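Local coordinates for protein kappa-carrageenase (PDB 1DYP) that cleaves the β-1,4 linkages between D-galactose 4-sulfate and 3,6-anhydro-D-galactose inside kappa-carrageenan chains, an endohydrolase of glycoside hydrolase family 16, at residues A[66-71]-A[244-249]; A[152-157]-A[206-211]. The protein carries 1 engineered substitution. One frame throughout, in Å; residues are numbered along the deposited sequence.

Two contacts in the catalytic domain of a family 16 glycoside hydrolase illustrate how a β-sandwich is held together at different depths: one is partly buried and peripheral, the other buried and nearer the middle. Interaction 1 ties the end of strand 54-70 to the short strand 244-247; interaction 2 packs strand 151-162 against strand 203-208. Along the chain the second is nested within the loop closed by the first. Their centres lie about 28 Å apart, on opposite sides of the chain's centre, and their nearest atoms are about 9 Å apart without touching. Both lie close to the active site, through Phe245 and Asp155, consistent with its tunnel shape.

Interaction 1. Residues A[66-71]-A[244-249]; sequences RTFWDG and QFYPSA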
ATOM      1  N   ARG A  66     -12.446  12.784 -13.915  1.00 10.05           N
ATOM      2  CA  ARG A  66     -12.667  13.200 -12.541  1.00  9.97           C
ATOM      3  C   ARG A  66     -11.788  14.403 -12.286  1.00 10.10           C
ATOM      4  O   ARG A  66     -10.875  14.688 -13.065  1.00 10.11           O
ATOM      5  CB  ARG A  66     -12.316  12.084 -11.544  1.00 10.01           C
ATOM      6  CG  ARG A  66     -10.841  11.694 -11.457  1.00 10.00           C
ATOM      7  CD  ARG A  66     -10.600  10.951 -10.143  1.00  9.87           C
ATOM      8  NE  ARG A  66      -9.297  10.293 -10.040  1.00  9.54           N
ATOM      9  CZ  ARG A  66      -8.142  10.910  -9.802  1.00  9.64           C
ATOM     10  NH1 ARG A  66      -8.099  12.227  -9.640  1.00  9.91           N
ATOM     11  NH2 ARG A  66      -7.026  10.198  -9.696  1.00  9.45           N
ATOM     12  N   THR A  67     -12.076  15.135 -11.216  1.00 10.32           N
ATOM     13  CA  THR A  67     -11.246  16.279 -10.894  1.00 10.65           C
ATOM     14  C   THR A  67      -9.877  15.690 -10.582  1.00 10.47           C
ATOM     15  O   THR A  67      -9.766  14.667  -9.904  1.00 10.19           O
ATOM     16  CB  THR A  67     -11.796  17.058  -9.689  1.00 11.13           C
ATOM     17  OG1 THR A  67     -12.971  17.773 -10.091  1.00 12.76           O
ATOM     18  CG2 THR A  67     -10.774  18.054  -9.188  1.00 11.46           C
ATOM     19  N   PHE A  68      -8.840  16.336 -11.097  1.00 10.31           N
ATOM     20  CA  PHE A  68      -7.475  15.862 -10.931  1.00 10.34           C
ATOM     21  C   PHE A  68      -6.571  16.970 -10.413  1.00 10.47           C
ATOM     22  O   PHE A  68      -6.613  18.094 -10.911  1.00 10.74           O
ATOM     23  CB  PHE A  68      -6.980  15.373 -12.292  1.00 10.06           C
ATOM     24  CG  PHE A  68      -5.547  14.933 -12.317  1.00  9.86           C
ATOM     25  CD1 PHE A  68      -5.179  13.686 -11.825  1.00  9.80           C
ATOM     26  CD2 PHE A  68      -4.570  15.748 -12.882  1.00  9.95           C
ATOM     27  CE1 PHE A  68      -3.858  13.249 -11.901  1.00  9.81           C
ATOM     28  CE2 PHE A  68      -3.242  15.320 -12.962  1.00  9.88           C
ATOM     29  CZ  PHE A  68      -2.890  14.064 -12.471  1.00  9.67           C
ATOM     30  N   TRP A  69      -5.764  16.656  -9.406  1.00 10.44           N
ATOM     31  CA  TRP A  69      -4.838  17.641  -8.868  1.00 10.62           C
ATOM     32  C   TRP A  69      -3.562  17.618  -9.700  1.00 10.59           C
ATOM     33  O   TRP A  69      -2.849  16.615  -9.742  1.00 10.47           O
ATOM     34  CB  TRP A  69      -4.500  17.344  -7.407  1.00 10.87           C
ATOM     35  CG  TRP A  69      -3.403  18.224  -6.864  1.00 11.22           C
ATOM     36  CD1 TRP A  69      -2.169  17.826  -6.443  1.00 11.44           C
ATOM     37  CD2 TRP A  69      -3.446  19.647  -6.690  1.00 11.69           C
ATOM     38  NE1 TRP A  69      -1.439  18.910  -6.015  1.00 11.58           N
ATOM     39  CE2 TRP A  69      -2.199  20.041  -6.156  1.00 11.67           C
ATOM     40  CE3 TRP A  69      -4.416  20.628  -6.934  1.00 11.88           C
ATOM     41  CZ2 TRP A  69      -1.897  21.375  -5.860  1.00 12.09           C
ATOM     42  CZ3 TRP A  69      -4.117  21.956  -6.639  1.00 12.22           C
ATOM     43  CH2 TRP A  69      -2.865  22.315  -6.106  1.00 12.09           C
ATOM     44  N   ASP A  70      -3.302  18.732 -10.371  1.00 10.51           N
ATOM     45  CA  ASP A  70      -2.121  18.907 -11.205  1.00 10.56           C
ATOM     46  C   ASP A  70      -1.094  19.636 -10.340  1.00 10.57           C
ATOM     47  O   ASP A  70      -0.952  20.860 -10.408  1.00 10.47           O
ATOM     48  CB  ASP A  70      -2.509  19.734 -12.434  1.00 10.62           C
ATOM     49  CG  ASP A  70      -1.336  20.056 -13.337  1.00 10.71           C
ATOM     50  OD1 ASP A  70      -0.212  19.567 -13.092  1.00 10.82           O
ATOM     51  OD2 ASP A  70      -1.559  20.809 -14.306  1.00 11.19           O
ATOM     52  N   GLY A  71      -0.397  18.864  -9.512  1.00 10.55           N
ATOM     53  CA  GLY A  71       0.600  19.414  -8.610  1.00 10.95           C
ATOM     54  C   GLY A  71       1.670  20.267  -9.256  1.00 11.19           C
ATOM     55  O   GLY A  71       2.070  21.289  -8.703  1.00 11.13           O
ATOM     56  N   GLN A 244       3.988  13.186  -7.769  1.00 10.77           N
ATOM     57  CA  GLN A 244       2.722  12.530  -8.078  1.00 10.06           C
ATOM     58  C   GLN A 244       2.768  11.885  -9.452  1.00  9.74           C
ATOM     59  O   GLN A 244       3.664  12.160 -10.250  1.00  9.55           O
ATOM     60  CB  GLN A 244       1.580  13.543  -8.062  1.00  9.93           C
ATOM     61  CG  GLN A 244       1.624  14.485  -9.258  1.00  9.57           C
ATOM     62  CD  GLN A 244       0.391  15.347  -9.380  1.00  9.47           C
ATOM     63  OE1 GLN A 244       0.211  16.302  -8.631  1.00  9.38           O
ATOM     64  NE2 GLN A 244      -0.476  15.009 -10.332  1.00  9.24           N
ATOM     65  N   PHE A 245       1.787  11.033  -9.724  1.00  9.33           N
ATOM     66  CA  PHE A 245       1.696  10.371 -11.013  1.00  9.04           C
ATOM     67  C   PHE A 245       0.882  11.206 -11.984  1.00  8.97           C
ATOM     68  O   PHE A 245       0.022  11.997 -11.590  1.00  8.80           O
ATOM     69  CB  PHE A 245       1.013   9.005 -10.887  1.00  9.24           C
ATOM     70  CG  PHE A 245       1.884   7.934 -10.300  1.00  9.25           C
ATOM     71  CD1 PHE A 245       3.016   7.491 -10.973  1.00  9.43           C
ATOM     72  CD2 PHE A 245       1.557   7.354  -9.077  1.00  9.68           C
ATOM     73  CE1 PHE A 245       3.814   6.480 -10.439  1.00  9.37           C
ATOM     74  CE2 PHE A 245       2.348   6.344  -8.532  1.00  9.47           C
ATOM     75  CZ  PHE A 245       3.479   5.907  -9.216  1.00  9.60           C
ATOM     76  N   TYR A 246       1.181  11.014 -13.261  1.00  8.53           N
ATOM     77  CA  TYR A 246       0.480  11.654 -14.358  1.00  8.46           C
ATOM     78  C   TYR A 246       0.306  10.528 -15.365  1.00  8.46           C
ATOM     79  O   TYR A 246       1.092   9.583 -15.387  1.00  8.11           O
ATOM     80  CB  TYR A 246       1.308  12.776 -14.984  1.00  8.14           C
ATOM     81  CG  TYR A 246       1.260  14.077 -14.217  1.00  7.96           C
ATOM     82  CD1 TYR A 246       2.061  14.279 -13.099  1.00  8.01           C
ATOM     83  CD2 TYR A 246       0.394  15.100 -14.606  1.00  8.01           C
ATOM     84  CE1 TYR A 246       2.003  15.471 -12.382  1.00  7.80           C
ATOM     85  CE2 TYR A 246       0.326  16.296 -13.897  1.00  7.87           C
ATOM     86  CZ  TYR A 246       1.135  16.474 -12.787  1.00  8.06           C
ATOM     87  OH  TYR A 246       1.082  17.657 -12.086  1.00  8.02           O
ATOM     88  N   PRO A 247      -0.741  10.591 -16.193  1.00  8.73           N
ATOM     89  CA  PRO A 247      -0.914   9.515 -17.166  1.00  9.11           C
ATOM     90  C   PRO A 247       0.106   9.632 -18.293  1.00  9.33           C
ATOM     91  O   PRO A 247       0.571  10.730 -18.605  1.00  9.71           O
ATOM     92  CB  PRO A 247      -2.346   9.717 -17.654  1.00  9.23           C
ATOM     93  CG  PRO A 247      -2.539  11.197 -17.535  1.00  9.71           C
ATOM     94  CD  PRO A 247      -1.872  11.537 -16.228  1.00  9.04           C
ATOM     95  N   SER A 248       0.474   8.502 -18.884  1.00  9.24           N
ATOM     96  CA  SER A 248       1.409   8.518 -20.004  1.00  9.31           C
ATOM     97  C   SER A 248       0.546   8.399 -21.253  1.00  9.47           C
ATOM     98  O   SER A 248      -0.682   8.398 -21.161  1.00  9.54           O
ATOM     99  CB  SER A 248       2.366   7.331 -19.942  1.00  9.19           C
ATOM    100  OG  SER A 248       1.688   6.129 -20.263  1.00  9.02           O
ATOM    101  N   ALA A 249       1.182   8.285 -22.414  1.00  9.48           N
ATOM    102  CA  ALA A 249       0.445   8.162 -23.667  1.00  9.75           C
ATOM    103  C   ALA A 249       0.083   6.708 -23.944  1.00  9.87           C
ATOM    104  O   ALA A 249      -0.634   6.409 -24.900  1.00  9.91           O
ATOM    105  CB  ALA A 249       1.270   8.726 -24.816  1.00  9.82           C
TER
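Phe68 and Tyr246 bring the end of strand 54-70 against strand 244-247, one strand of the β-hairpin 238-241/244-247 beside the family 16 β-sandwich (jelly-roll), with the Cys72-Cys242 disulfide close to both. The two rings form an offset edge-to-face pair, planes 76° apart, with Phe68 CZ lying over the tyrosine face. Phe68 owes this reach to its CG, which stands anti to the backbone N (chi1 176°); a second ring, that of Tyr80, stacks on it.

Trp69 contributes mainly its carbonyl. Gln244 NE2 donates to Trp69 O at 2.9 Å in the carbonyl plane, and the same nitrogen sits 3.1 Å above the plane of the Tyr246 ring, displaced toward the rim. The indole crosses the Gln244 side chain at about a right angle, Trp69 CD1 being 3.6 Å from Gln244 OE1.

Asp70 supplies the shortest bond: Tyr246 OH donates to Asp70 OD1 at 2.5 Å, meeting it on the anti side, with carboxylate and ring planes 82° apart. Cys72 N also bonds this phenol oxygen, while Asn73 and Gln75 hold Asp70 OD2, so the carboxylate is fixed at both oxygens.

Gly71 N completes the grip on Gln244, donating to OE1 at 2.8 Å from above the amide carbonyl plane. The two ends of the amide thereby bind the backbone of Trp69 and Gly71, on either side of Asp70, where the strand ends. Absence of a side chain matters at Gly71, since a β-carbon there would stand 2.4 Å from Gln244 OE1, a clash.

Interaction 2. Residues A[152-157]-A[206-211]; sequences SDHDLH and WYVDGE
His154 NE2 is 2.8 Å from Ser152 OG, the shortest polar bond here, and His154 ND1 bonds Val140 O, so the imidazole is gripped at both nitrogens. With its rotation fixed in this way, the ring presents CE1 to Val208 CG2 at 3.5 Å. The contact is consistent with packing between the two layers of the family 16 β-sandwich.

Trp206 carries the contact. The CB of His154 lies over the face of the five-membered ring as a CH-pi contact, 3.6 Å from its centroid and 23° off the normal, while the two side chains slide past each other in opposite directions. His154 O covers the same face, 3.6 Å above the indole plane and offset toward the rim. At the far end of the indole, Leu156 CD2 meets the ring edge at Trp206 CZ2, 3.5 Å away. A chi1 of -71° sets CG of Trp206 anti to the carbonyl carbon, and the bond from NE1 to Asp139 O, a backbone atom of an active-site residue, helps to hold the ring. An alanine in place of Trp206 would probably cost Asp139 O its indole donor and open a gap beside His154 CB and Leu156 CD2.

Asp155 points away from the 206-211 segment; it is bonded to His179, and its side chain lies about 4 Å from those of Asp139 and Glu142. His157 NE2 binds a cadmium ion. A type I' turn from Val208 to Glu211 connects strands 203-208 and 211-217. Strand 151-162 pairs with 133-139, and strand 203-208 with 193-199, whose Val197 touches Trp206.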
ATOM      1  N   SER A 152      11.114  -6.211  -5.212  1.00  8.16           N
ATOM      2  CA  SER A 152      10.003  -5.739  -4.393  1.00  7.49           C
ATOM      3  C   SER A 152      10.447  -4.585  -3.510  1.00  7.20           C
ATOM      4  O   SER A 152      11.625  -4.473  -3.163  1.00  6.78           O
ATOM      5  CB  SER A 152       9.456  -6.874  -3.519  1.00  7.53           C
ATOM      6  OG  SER A 152      10.456  -7.404  -2.663  1.00  7.39           O
ATOM      7  N   ASP A 153       9.503  -3.721  -3.155  1.00  6.75           N
ATOM      8  CA  ASP A 153       9.797  -2.587  -2.290  1.00  6.76           C
ATOM      9  C   ASP A 153       9.046  -2.703  -0.964  1.00  6.53           C
ATOM     10  O   ASP A 153       7.894  -3.118  -0.919  1.00  6.47           O
ATOM     11  CB  ASP A 153       9.425  -1.283  -2.985  1.00  7.23           C
ATOM     12  CG  ASP A 153      10.229  -1.060  -4.232  1.00  7.71           C
ATOM     13  OD1 ASP A 153      11.475  -1.084  -4.147  1.00  8.24           O
ATOM     14  OD2 ASP A 153       9.617  -0.864  -5.294  1.00  8.54           O
ATOM     15  N   HIS A 154       9.718  -2.342   0.123  1.00  6.43           N
ATOM     16  CA  HIS A 154       9.152  -2.401   1.472  1.00  6.50           C
ATOM     17  C   HIS A 154       9.597  -1.062   2.020  1.00  6.47           C
ATOM     18  O   HIS A 154      10.600  -0.955   2.725  1.00  6.48           O
ATOM     19  CB  HIS A 154       9.786  -3.587   2.194  1.00  6.58           C
ATOM     20  CG  HIS A 154       9.729  -4.858   1.398  1.00  6.63           C
ATOM     21  ND1 HIS A 154       8.652  -5.714   1.432  1.00  6.21           N
ATOM     22  CD2 HIS A 154      10.582  -5.378   0.483  1.00  6.73           C
ATOM     23  CE1 HIS A 154       8.835  -6.703   0.573  1.00  6.53           C
ATOM     24  NE2 HIS A 154       9.999  -6.519  -0.017  1.00  6.34           N
ATOM     25  N   ASP A 155       8.843  -0.033   1.643  1.00  6.48           N
ATOM     26  CA  ASP A 155       9.171   1.343   1.986  1.00  6.57           C
ATOM     27  C   ASP A 155       8.361   2.079   3.055  1.00  6.46           C
ATOM     28  O   ASP A 155       7.419   1.549   3.664  1.00  6.57           O
ATOM     29  CB  ASP A 155       9.119   2.178   0.709  1.00  6.51           C
ATOM     30  CG  ASP A 155      10.056   1.669  -0.355  1.00  6.65           C
ATOM     31  OD1 ASP A 155      11.088   1.074   0.020  1.00  6.33           O
ATOM     32  OD2 ASP A 155       9.775   1.864  -1.554  1.00  6.38           O
ATOM     33  N   LEU A 156       8.746   3.337   3.251  1.00  6.74           N
ATOM     34  CA  LEU A 156       8.118   4.246   4.201  1.00  6.82           C
ATOM     35  C   LEU A 156       7.995   5.625   3.558  1.00  7.13           C
ATOM     36  O   LEU A 156       8.864   6.044   2.794  1.00  7.22           O
ATOM     37  CB  LEU A 156       8.977   4.380   5.455  1.00  6.86           C
ATOM     38  CG  LEU A 156       9.248   3.135   6.297  1.00  6.81           C
ATOM     39  CD1 LEU A 156      10.266   3.481   7.371  1.00  6.73           C
ATOM     40  CD2 LEU A 156       7.953   2.633   6.922  1.00  7.08           C
ATOM     41  N   HIS A 157       6.903   6.317   3.869  1.00  7.15           N
ATOM     42  CA  HIS A 157       6.666   7.669   3.376  1.00  7.50           C
ATOM     43  C   HIS A 157       6.199   8.476   4.578  1.00  7.47           C
ATOM     44  O   HIS A 157       5.556   7.937   5.476  1.00  7.56           O
ATOM     45  CB  HIS A 157       5.562   7.704   2.317  1.00  7.78           C
ATOM     46  CG  HIS A 157       5.903   6.984   1.050  1.00  8.29           C
ATOM     47  ND1 HIS A 157       5.967   5.610   0.965  1.00  8.43           N
ATOM     48  CD2 HIS A 157       6.169   7.451  -0.193  1.00  8.41           C
ATOM     49  CE1 HIS A 157       6.255   5.262  -0.277  1.00  8.64           C
ATOM     50  NE2 HIS A 157       6.382   6.361  -0.999  1.00  8.77           N
ATOM     51  N   TRP A 206      10.338  -5.775   8.169  1.00  6.62           N
ATOM     52  CA  TRP A 206       9.568  -6.357   7.072  1.00  6.45           C
ATOM     53  C   TRP A 206       9.928  -7.813   6.809  1.00  6.60           C
ATOM     54  O   TRP A 206      11.088  -8.209   6.930  1.00  6.27           O
ATOM     55  CB  TRP A 206       9.799  -5.563   5.788  1.00  6.40           C
ATOM     56  CG  TRP A 206       9.191  -4.189   5.740  1.00  5.95           C
ATOM     57  CD1 TRP A 206       8.073  -3.821   5.048  1.00  5.93           C
ATOM     58  CD2 TRP A 206       9.735  -2.979   6.293  1.00  5.94           C
ATOM     59  NE1 TRP A 206       7.895  -2.461   5.118  1.00  5.79           N
ATOM     60  CE2 TRP A 206       8.899  -1.917   5.875  1.00  5.80           C
ATOM     61  CE3 TRP A 206      10.849  -2.685   7.092  1.00  5.74           C
ATOM     62  CZ2 TRP A 206       9.143  -0.581   6.226  1.00  5.92           C
ATOM     63  CZ3 TRP A 206      11.093  -1.348   7.443  1.00  5.76           C
ATOM     64  CH2 TRP A 206      10.242  -0.319   7.006  1.00  5.82           C
ATOM     65  N   TYR A 207       8.926  -8.591   6.414  1.00  6.80           N
ATOM     66  CA  TYR A 207       9.108 -10.011   6.137  1.00  7.31           C
ATOM     67  C   TYR A 207       8.479 -10.443   4.821  1.00  7.28           C
ATOM     68  O   TYR A 207       7.459  -9.905   4.402  1.00  7.05           O
ATOM     69  CB  TYR A 207       8.469 -10.864   7.236  1.00  7.80           C
ATOM     70  CG  TYR A 207       8.949 -10.588   8.640  1.00  8.52           C
ATOM     71  CD1 TYR A 207       8.526  -9.456   9.334  1.00  8.70           C
ATOM     72  CD2 TYR A 207       9.816 -11.470   9.279  1.00  8.67           C
ATOM     73  CE1 TYR A 207       8.957  -9.210  10.638  1.00  9.39           C
ATOM     74  CE2 TYR A 207      10.256 -11.234  10.585  1.00  9.44           C
ATOM     75  CZ  TYR A 207       9.821 -10.105  11.255  1.00  9.48           C
ATOM     76  OH  TYR A 207      10.243  -9.872  12.544  1.00 10.46           O
ATOM     77  N   VAL A 208       9.100 -11.427   4.183  1.00  7.40           N
ATOM     78  CA  VAL A 208       8.584 -12.010   2.949  1.00  7.64           C
ATOM     79  C   VAL A 208       8.796 -13.511   3.113  1.00  7.94           C
ATOM     80  O   VAL A 208       9.928 -13.978   3.217  1.00  8.06           O
ATOM     81  CB  VAL A 208       9.329 -11.516   1.697  1.00  7.54           C
ATOM     82  CG1 VAL A 208       8.816 -12.259   0.465  1.00  7.82           C
ATOM     83  CG2 VAL A 208       9.105 -10.022   1.513  1.00  7.40           C
ATOM     84  N   ASP A 209       7.699 -14.258   3.153  1.00  8.26           N
ATOM     85  CA  ASP A 209       7.765 -15.702   3.339  1.00  8.90           C
ATOM     86  C   ASP A 209       8.645 -16.070   4.537  1.00  9.39           C
ATOM     87  O   ASP A 209       9.446 -17.006   4.477  1.00  9.64           O
ATOM     88  CB  ASP A 209       8.268 -16.398   2.067  1.00  8.96           C
ATOM     89  CG  ASP A 209       7.195 -16.500   0.989  1.00  9.09           C
ATOM     90  OD1 ASP A 209       6.009 -16.260   1.293  1.00  8.91           O
ATOM     91  OD2 ASP A 209       7.533 -16.838  -0.166  1.00  9.19           O
ATOM     92  N   GLY A 210       8.493 -15.312   5.621  1.00  9.64           N
ATOM     93  CA  GLY A 210       9.237 -15.582   6.840  1.00 10.28           C
ATOM     94  C   GLY A 210      10.614 -14.966   6.976  1.00 10.57           C
ATOM     95  O   GLY A 210      11.147 -14.889   8.082  1.00 11.06           O
ATOM     96  N   GLU A 211      11.195 -14.529   5.865  1.00 10.49           N
ATOM     97  CA  GLU A 211      12.525 -13.927   5.881  1.00 10.62           C
ATOM     98  C   GLU A 211      12.470 -12.425   6.112  1.00 10.02           C
ATOM     99  O   GLU A 211      11.590 -11.748   5.589  1.00  9.70           O
ATOM    100  CB  GLU A 211      13.233 -14.210   4.556  1.00 11.74           C
ATOM    101  CG  GLU A 211      13.484 -15.683   4.308  1.00 13.76           C
ATOM    102  CD  GLU A 211      14.458 -16.262   5.309  1.00 14.47           C
ATOM    103  OE1 GLU A 211      15.635 -15.856   5.284  1.00 15.85           O
ATOM    104  OE2 GLU A 211      14.043 -17.110   6.128  1.00 16.00           O
TER